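Local coordinates for protein chintase (Rhizomucor miehei, PDB 7FBT) that probably hydrolyses the beta-1,4 linkages of chitin, as a glycoside hydrolase family 18 chitinase with a TIM-barrel fold, at residues 71-76 with 102-107; 36-41 with 84-89. All coordinates share one frame; numbering follows the deposited sequence.

Interaction 1. Residues 71-76 with 102-107; sequences LYFSDL and LNLDWE
Leu104 is the first residue of strand 101-105 to meet the helix. Its CD1 touches Phe73 CE1 at 3.8 Å and reaches the ring obliquely. Asp105 follows with its backbone: its O lies 4.1 Å from Phe73 CE2, while its CB points away from 71-76. Trp106 carries most of the contact. With CG anti to the backbone N (chi1 178°), its indole lies against Phe73. The five-membered ring and the Phe73 ring form an offset stack, centroids 4.7 Å apart and planes 12° apart. Two CH-pi contacts reinforce it: Phe73 CB sits 3.5 Å from the centroid of the Trp106 six-membered ring, and Trp106 CB sits over a face of Phe73. Farther out, Trp106 CZ2 is 3.8 Å from Ser74 CB. Ser74 OG is hydrogen-bonded to Asp124. No hydrogen bond joins the segments. Trp106 lies between Asp105 and Glu107 in this chain's form of the family 18 DGxDxDxE signature, with Asn103 at the second acidic position; Glu107 matches the catalytic acid of relatives. Helix 124-139 lies alongside, with Tyr128 meeting Trp106 edge-to-face and Tyr128 and Phe132 touching Leu104, while Pro32 of strand 24-32 packs on Phe73.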
loop_
_atom_site.group_PDB
_atom_site.type_symbol
_atom_site.label_atom_id
_atom_site.label_comp_id
_atom_site.label_asym_id
_atom_site.label_seq_id
_atom_site.Cartn_x
_atom_site.Cartn_y
_atom_site.Cartn_z
ATOM N N LEU A 71 8.863 -5.024 -10.917
ATOM C CA LEU A 71 9.387 -5.295 -12.254
ATOM C C LEU A 71 9.014 -6.693 -12.748
ATOM O O LEU A 71 8.703 -6.875 -13.930
ATOM C CB LEU A 71 10.910 -5.118 -12.254
ATOM C CG LEU A 71 11.453 -3.688 -12.280
ATOM C CD1 LEU A 71 12.970 -3.709 -12.234
ATOM C CD2 LEU A 71 10.987 -2.949 -13.525
ATOM N N TYR A 72 9.049 -7.699 -11.872
ATOM C CA TYR A 72 9.007 -9.084 -12.336
ATOM C C TYR A 72 7.747 -9.829 -11.928
ATOM O O TYR A 72 7.671 -11.043 -12.141
ATOM C CB TYR A 72 10.236 -9.853 -11.847
ATOM C CG TYR A 72 11.529 -9.167 -12.201
ATOM C CD1 TYR A 72 11.963 -9.106 -13.517
ATOM C CD2 TYR A 72 12.311 -8.569 -11.221
ATOM C CE1 TYR A 72 13.137 -8.468 -13.848
ATOM C CE2 TYR A 72 13.489 -7.930 -11.544
ATOM C CZ TYR A 72 13.897 -7.884 -12.858
ATOM O OH TYR A 72 15.067 -7.251 -13.191
ATOM N N PHE A 73 6.755 -9.141 -11.362
ATOM C CA PHE A 73 5.534 -9.821 -10.942
ATOM C C PHE A 73 4.883 -10.568 -12.104
ATOM O O PHE A 73 4.558 -11.756 -11.992
ATOM C CB PHE A 73 4.558 -8.807 -10.349
ATOM C CG PHE A 73 4.681 -8.632 -8.863
ATOM C CD1 PHE A 73 4.311 -9.645 -7.990
ATOM C CD2 PHE A 73 5.124 -7.437 -8.338
ATOM C CE1 PHE A 73 4.411 -9.469 -6.617
ATOM C CE2 PHE A 73 5.220 -7.255 -6.969
ATOM C CZ PHE A 73 4.860 -8.271 -6.111
ATOM N N SER A 74 4.682 -9.883 -13.231
ATOM C CA SER A 74 4.019 -10.508 -14.373
ATOM C C SER A 74 4.794 -11.726 -14.867
ATOM O O SER A 74 4.234 -12.824 -15.000
ATOM C CB SER A 74 3.850 -9.486 -15.496
ATOM O OG SER A 74 3.120 -10.032 -16.579
ATOM N N ASP A 75 6.087 -11.545 -15.149
ATOM C CA ASP A 75 6.922 -12.653 -15.597
ATOM C C ASP A 75 6.859 -13.816 -14.617
ATOM O O ASP A 75 6.676 -14.971 -15.018
ATOM C CB ASP A 75 8.367 -12.181 -15.770
ATOM C CG ASP A 75 8.523 -11.184 -16.896
ATOM O OD1 ASP A 75 7.711 -11.220 -17.843
ATOM O OD2 ASP A 75 9.456 -10.359 -16.829
ATOM N N LEU A 76 6.999 -13.525 -13.319
ATOM C CA LEU A 76 7.005 -14.587 -12.316
ATOM C C LEU A 76 5.690 -15.349 -12.294
ATOM O O LEU A 76 5.677 -16.579 -12.163
ATOM C CB LEU A 76 7.276 -14.013 -10.927
ATOM C CG LEU A 76 8.683 -13.519 -10.625
ATOM C CD1 LEU A 76 8.669 -12.650 -9.368
ATOM C CD2 LEU A 76 9.620 -14.692 -10.494
ATOM N N LEU A 102 0.961 -11.412 4.857
ATOM C CA LEU A 102 1.688 -10.935 3.693
ATOM C C LEU A 102 0.809 -9.920 2.993
ATOM O O LEU A 102 -0.395 -10.147 2.827
ATOM C CB LEU A 102 2.050 -12.069 2.722
ATOM C CG LEU A 102 3.176 -13.030 3.086
ATOM C CD1 LEU A 102 3.241 -14.132 2.037
ATOM C CD2 LEU A 102 4.505 -12.286 3.192
ATOM N N ASN A 103 1.401 -8.791 2.624
ATOM C CA ASN A 103 0.727 -7.714 1.911
ATOM C C ASN A 103 1.361 -7.603 0.535
ATOM O O ASN A 103 2.551 -7.303 0.425
ATOM C CB ASN A 103 0.858 -6.398 2.678
ATOM C CG ASN A 103 0.393 -5.214 1.883
ATOM O OD1 ASN A 103 1.219 -4.442 1.386
ATOM N ND2 ASN A 103 -0.926 -5.034 1.774
ATOM N N LEU A 104 0.576 -7.852 -0.512
ATOM C CA LEU A 104 1.091 -7.885 -1.876
ATOM C C LEU A 104 0.836 -6.537 -2.542
ATOM O O LEU A 104 -0.316 -6.120 -2.686
ATOM C CB LEU A 104 0.453 -9.024 -2.673
ATOM C CG LEU A 104 1.174 -10.380 -2.712
ATOM C CD1 LEU A 104 2.491 -10.304 -3.485
ATOM C CD2 LEU A 104 1.424 -10.917 -1.302
ATOM N N ASP A 105 1.906 -5.877 -2.965
ATOM C CA ASP A 105 1.864 -4.509 -3.489
ATOM C C ASP A 105 2.472 -4.496 -4.894
ATOM O O ASP A 105 3.581 -3.989 -5.117
ATOM C CB ASP A 105 2.607 -3.573 -2.533
ATOM C CG ASP A 105 2.441 -2.115 -2.891
ATOM O OD1 ASP A 105 1.674 -1.803 -3.830
ATOM O OD2 ASP A 105 3.089 -1.283 -2.229
ATOM N N TRP A 106 1.747 -5.075 -5.842
ATOM C CA TRP A 106 2.108 -5.025 -7.256
ATOM C C TRP A 106 1.535 -3.753 -7.869
ATOM O O TRP A 106 0.320 -3.530 -7.832
ATOM C CB TRP A 106 1.583 -6.269 -7.973
ATOM C CG TRP A 106 1.836 -6.336 -9.463
ATOM C CD1 TRP A 106 2.427 -5.391 -10.256
ATOM C CD2 TRP A 106 1.487 -7.419 -10.329
ATOM N NE1 TRP A 106 2.465 -5.825 -11.564
ATOM C CE2 TRP A 106 1.896 -7.068 -11.632
ATOM C CE3 TRP A 106 0.875 -8.660 -10.127
ATOM C CZ2 TRP A 106 1.711 -7.912 -12.724
ATOM C CZ3 TRP A 106 0.690 -9.493 -11.215
ATOM C CH2 TRP A 106 1.112 -9.117 -12.493
ATOM N N GLU A 107 2.403 -2.928 -8.446
ATOM C CA GLU A 107 2.005 -1.648 -9.023
ATOM C C GLU A 107 2.461 -1.589 -10.482
ATOM O O GLU A 107 3.559 -1.104 -10.768
ATOM C CB GLU A 107 2.581 -0.490 -8.198
ATOM C CG GLU A 107 2.298 -0.631 -6.711
ATOM C CD GLU A 107 2.854 0.504 -5.880
ATOM O OE1 GLU A 107 3.458 1.434 -6.453
ATOM O OE2 GLU A 107 2.663 0.472 -4.647
#

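Interaction 2. Residues 36-41 with 84-89; sequences GELSGF and DNFVSN
Asn89 ND2 donates a hydrogen bond to Gly36 O, and this is the one hydrogen bond between the segments. It is short, 2.6 Å, and fairly straight at 162°. The acceptor lies close to the amide plane of Asn89, but the donor stands above the Gly36 carbonyl plane, 53° out of it. Asn89 CG lies beside its backbone N and anti to the carbonyl carbon (chi1 -62°), which turns the amide toward the loop. Asn89 ND2 also makes a weak bond to Asn85 OD1, 3.3 Å, one turn back. Within the helix, Asn85 O accepts from Ser88 OG and Asn89 N, both from the same face of its plane. Close packing around Gly36 comes next. Gly36 CA lies 4.3 Å from Phe86 CA, an approach made possible by the lack of a side chain. Gly36 O meets the edge of the Phe86 ring, 3.7 Å from CD1. The apolar contact is looser. Leu38 CD2 is 4.0 Å from Phe86 CE1, and the two side chains cross at about a right angle. Separately, Leu38 CD1 makes van der Waals contact with the backbone Asn89 O at 3.9 Å. Leu38 also rests on Leu90 and Val93, farther along helix 81-97. Phe86 also touches Pro32 of strand 24-32 and Leu131 of helix 124-139. The short, weakly bonded strand 38-39 runs antiparallel to strand 24-32, and the contact packs it against helix 81-97, outside the TIM-barrel sheet.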
loop_
_atom_site.group_PDB
_atom_site.type_symbol
_atom_site.label_atom_id
_atom_site.label_comp_id
_atom_site.label_asym_id
_atom_site.label_seq_id
_atom_site.Cartn_x
_atom_site.Cartn_y
_atom_site.Cartn_z
ATOM N N GLY A 36 12.124 -15.247 -8.569
ATOM C CA GLY A 36 11.202 -15.592 -7.506
ATOM C C GLY A 36 11.780 -15.516 -6.115
ATOM O O GLY A 36 11.111 -15.924 -5.158
ATOM N N GLU A 37 13.005 -15.027 -5.976
ATOM C CA GLU A 37 13.617 -14.776 -4.684
ATOM C C GLU A 37 13.030 -13.506 -4.072
ATOM O O GLU A 37 12.383 -12.704 -4.747
ATOM C CB GLU A 37 15.133 -14.637 -4.843
ATOM C CG GLU A 37 15.870 -15.934 -5.173
ATOM C CD GLU A 37 16.304 -16.698 -3.940
ATOM O OE1 GLU A 37 17.307 -16.281 -3.318
ATOM O OE2 GLU A 37 15.642 -17.698 -3.585
ATOM N N LEU A 38 13.256 -13.336 -2.774
ATOM C CA LEU A 38 12.939 -12.098 -2.084
ATOM C C LEU A 38 14.223 -11.327 -1.817
ATOM O O LEU A 38 15.302 -11.911 -1.680
ATOM C CB LEU A 38 12.200 -12.365 -0.774
ATOM C CG LEU A 38 10.878 -13.113 -0.922
ATOM C CD1 LEU A 38 10.238 -13.286 0.443
ATOM C CD2 LEU A 38 9.931 -12.422 -1.903
ATOM N N SER A 39 14.096 -10.006 -1.756
ATOM C CA SER A 39 15.252 -9.123 -1.728
ATOM C C SER A 39 14.830 -7.777 -1.155
ATOM O O SER A 39 13.640 -7.477 -1.038
ATOM C CB SER A 39 15.844 -8.961 -3.132
ATOM O OG SER A 39 14.972 -8.229 -3.975
ATOM N N GLY A 40 15.825 -6.969 -0.794
ATOM C CA GLY A 40 15.601 -5.573 -0.495
ATOM C C GLY A 40 15.269 -5.224 0.943
ATOM O O GLY A 40 15.262 -4.031 1.277
ATOM N N PHE A 41 14.996 -6.201 1.806
ATOM C CA PHE A 41 14.627 -5.924 3.190
ATOM C C PHE A 41 15.705 -6.433 4.138
ATOM O O PHE A 41 16.532 -7.274 3.779
ATOM C CB PHE A 41 13.271 -6.548 3.548
ATOM C CG PHE A 41 13.309 -8.038 3.709
ATOM C CD1 PHE A 41 13.542 -8.610 4.951
ATOM C CD2 PHE A 41 13.088 -8.869 2.628
ATOM C CE1 PHE A 41 13.578 -9.975 5.104
ATOM C CE2 PHE A 41 13.112 -10.241 2.775
ATOM C CZ PHE A 41 13.361 -10.798 4.015
ATOM N N ASP A 84 5.738 -21.087 -8.886
ATOM C CA ASP A 84 5.867 -21.998 -7.751
ATOM C C ASP A 84 7.027 -21.609 -6.846
ATOM O O ASP A 84 6.911 -21.682 -5.617
ATOM C CB ASP A 84 6.039 -23.433 -8.246
ATOM C CG ASP A 84 4.736 -24.048 -8.703
ATOM O OD1 ASP A 84 3.671 -23.434 -8.466
ATOM O OD2 ASP A 84 4.777 -25.141 -9.310
ATOM N N ASN A 85 8.159 -21.213 -7.430
ATOM C CA ASN A 85 9.287 -20.756 -6.629
ATOM C C ASN A 85 8.910 -19.537 -5.801
ATOM O O ASN A 85 9.263 -19.439 -4.618
ATOM C CB ASN A 85 10.471 -20.435 -7.538
ATOM C CG ASN A 85 11.745 -20.212 -6.766
ATOM O OD1 ASN A 85 11.915 -20.733 -5.662
ATOM N ND2 ASN A 85 12.650 -19.426 -7.334
ATOM N N PHE A 86 8.181 -18.603 -6.408
ATOM C CA PHE A 86 7.732 -17.414 -5.700
ATOM C C PHE A 86 6.805 -17.790 -4.549
ATOM O O PHE A 86 6.964 -17.308 -3.421
ATOM C CB PHE A 86 7.037 -16.479 -6.693
ATOM C CG PHE A 86 6.775 -15.110 -6.157
ATOM C CD1 PHE A 86 7.755 -14.427 -5.458
ATOM C CD2 PHE A 86 5.544 -14.498 -6.349
ATOM C CE1 PHE A 86 7.511 -13.163 -4.963
ATOM C CE2 PHE A 86 5.304 -13.242 -5.856
ATOM C CZ PHE A 86 6.294 -12.576 -5.161
ATOM N N VAL A 87 5.828 -18.659 -4.822
ATOM C CA VAL A 87 4.885 -19.074 -3.788
ATOM C C VAL A 87 5.622 -19.737 -2.633
ATOM O O VAL A 87 5.343 -19.463 -1.458
ATOM C CB VAL A 87 3.819 -20.009 -4.389
ATOM C CG1 VAL A 87 3.118 -20.796 -3.293
ATOM C CG2 VAL A 87 2.827 -19.223 -5.227
ATOM N N SER A 88 6.583 -20.614 -2.948
ATOM C CA SER A 88 7.334 -21.311 -1.910
ATOM C C SER A 88 8.186 -20.347 -1.093
ATOM O O SER A 88 8.309 -20.504 0.125
ATOM C CB SER A 88 8.209 -22.402 -2.531
ATOM O OG SER A 88 9.197 -21.852 -3.386
ATOM N N ASN A 89 8.776 -19.339 -1.737
ATOM C CA ASN A 89 9.587 -18.385 -0.988
ATOM C C ASN A 89 8.724 -17.468 -0.130
ATOM O O ASN A 89 9.155 -17.028 0.938
ATOM C CB ASN A 89 10.460 -17.581 -1.949
ATOM C CG ASN A 89 11.439 -18.461 -2.714
ATOM O OD1 ASN A 89 11.785 -19.555 -2.263
ATOM N ND2 ASN A 89 11.876 -17.995 -3.877
#

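Overall arrangement
The centres of the two interactions lie about 10 Å apart, on the same side of the chain's centre. Their segments alternate along the chain: 36-41, 71-76, 84-89, 102-107. Helix 73-78 leads into helix 81-97, which leads into strand 101-105, so the two contacts join successive pieces of one side of the barrel. They also touch directly, with Phe73 CE1 3.9 Å from Phe86 CZ. Both reach the same sheet: interaction 1 through strand 101-105, and interaction 2 through the short strand 38-39. Interaction 1 is buried and includes residues of the family 18 signature. Interaction 2 is partly buried, its centre about 19 Å from the chain's centre against about 12 Å.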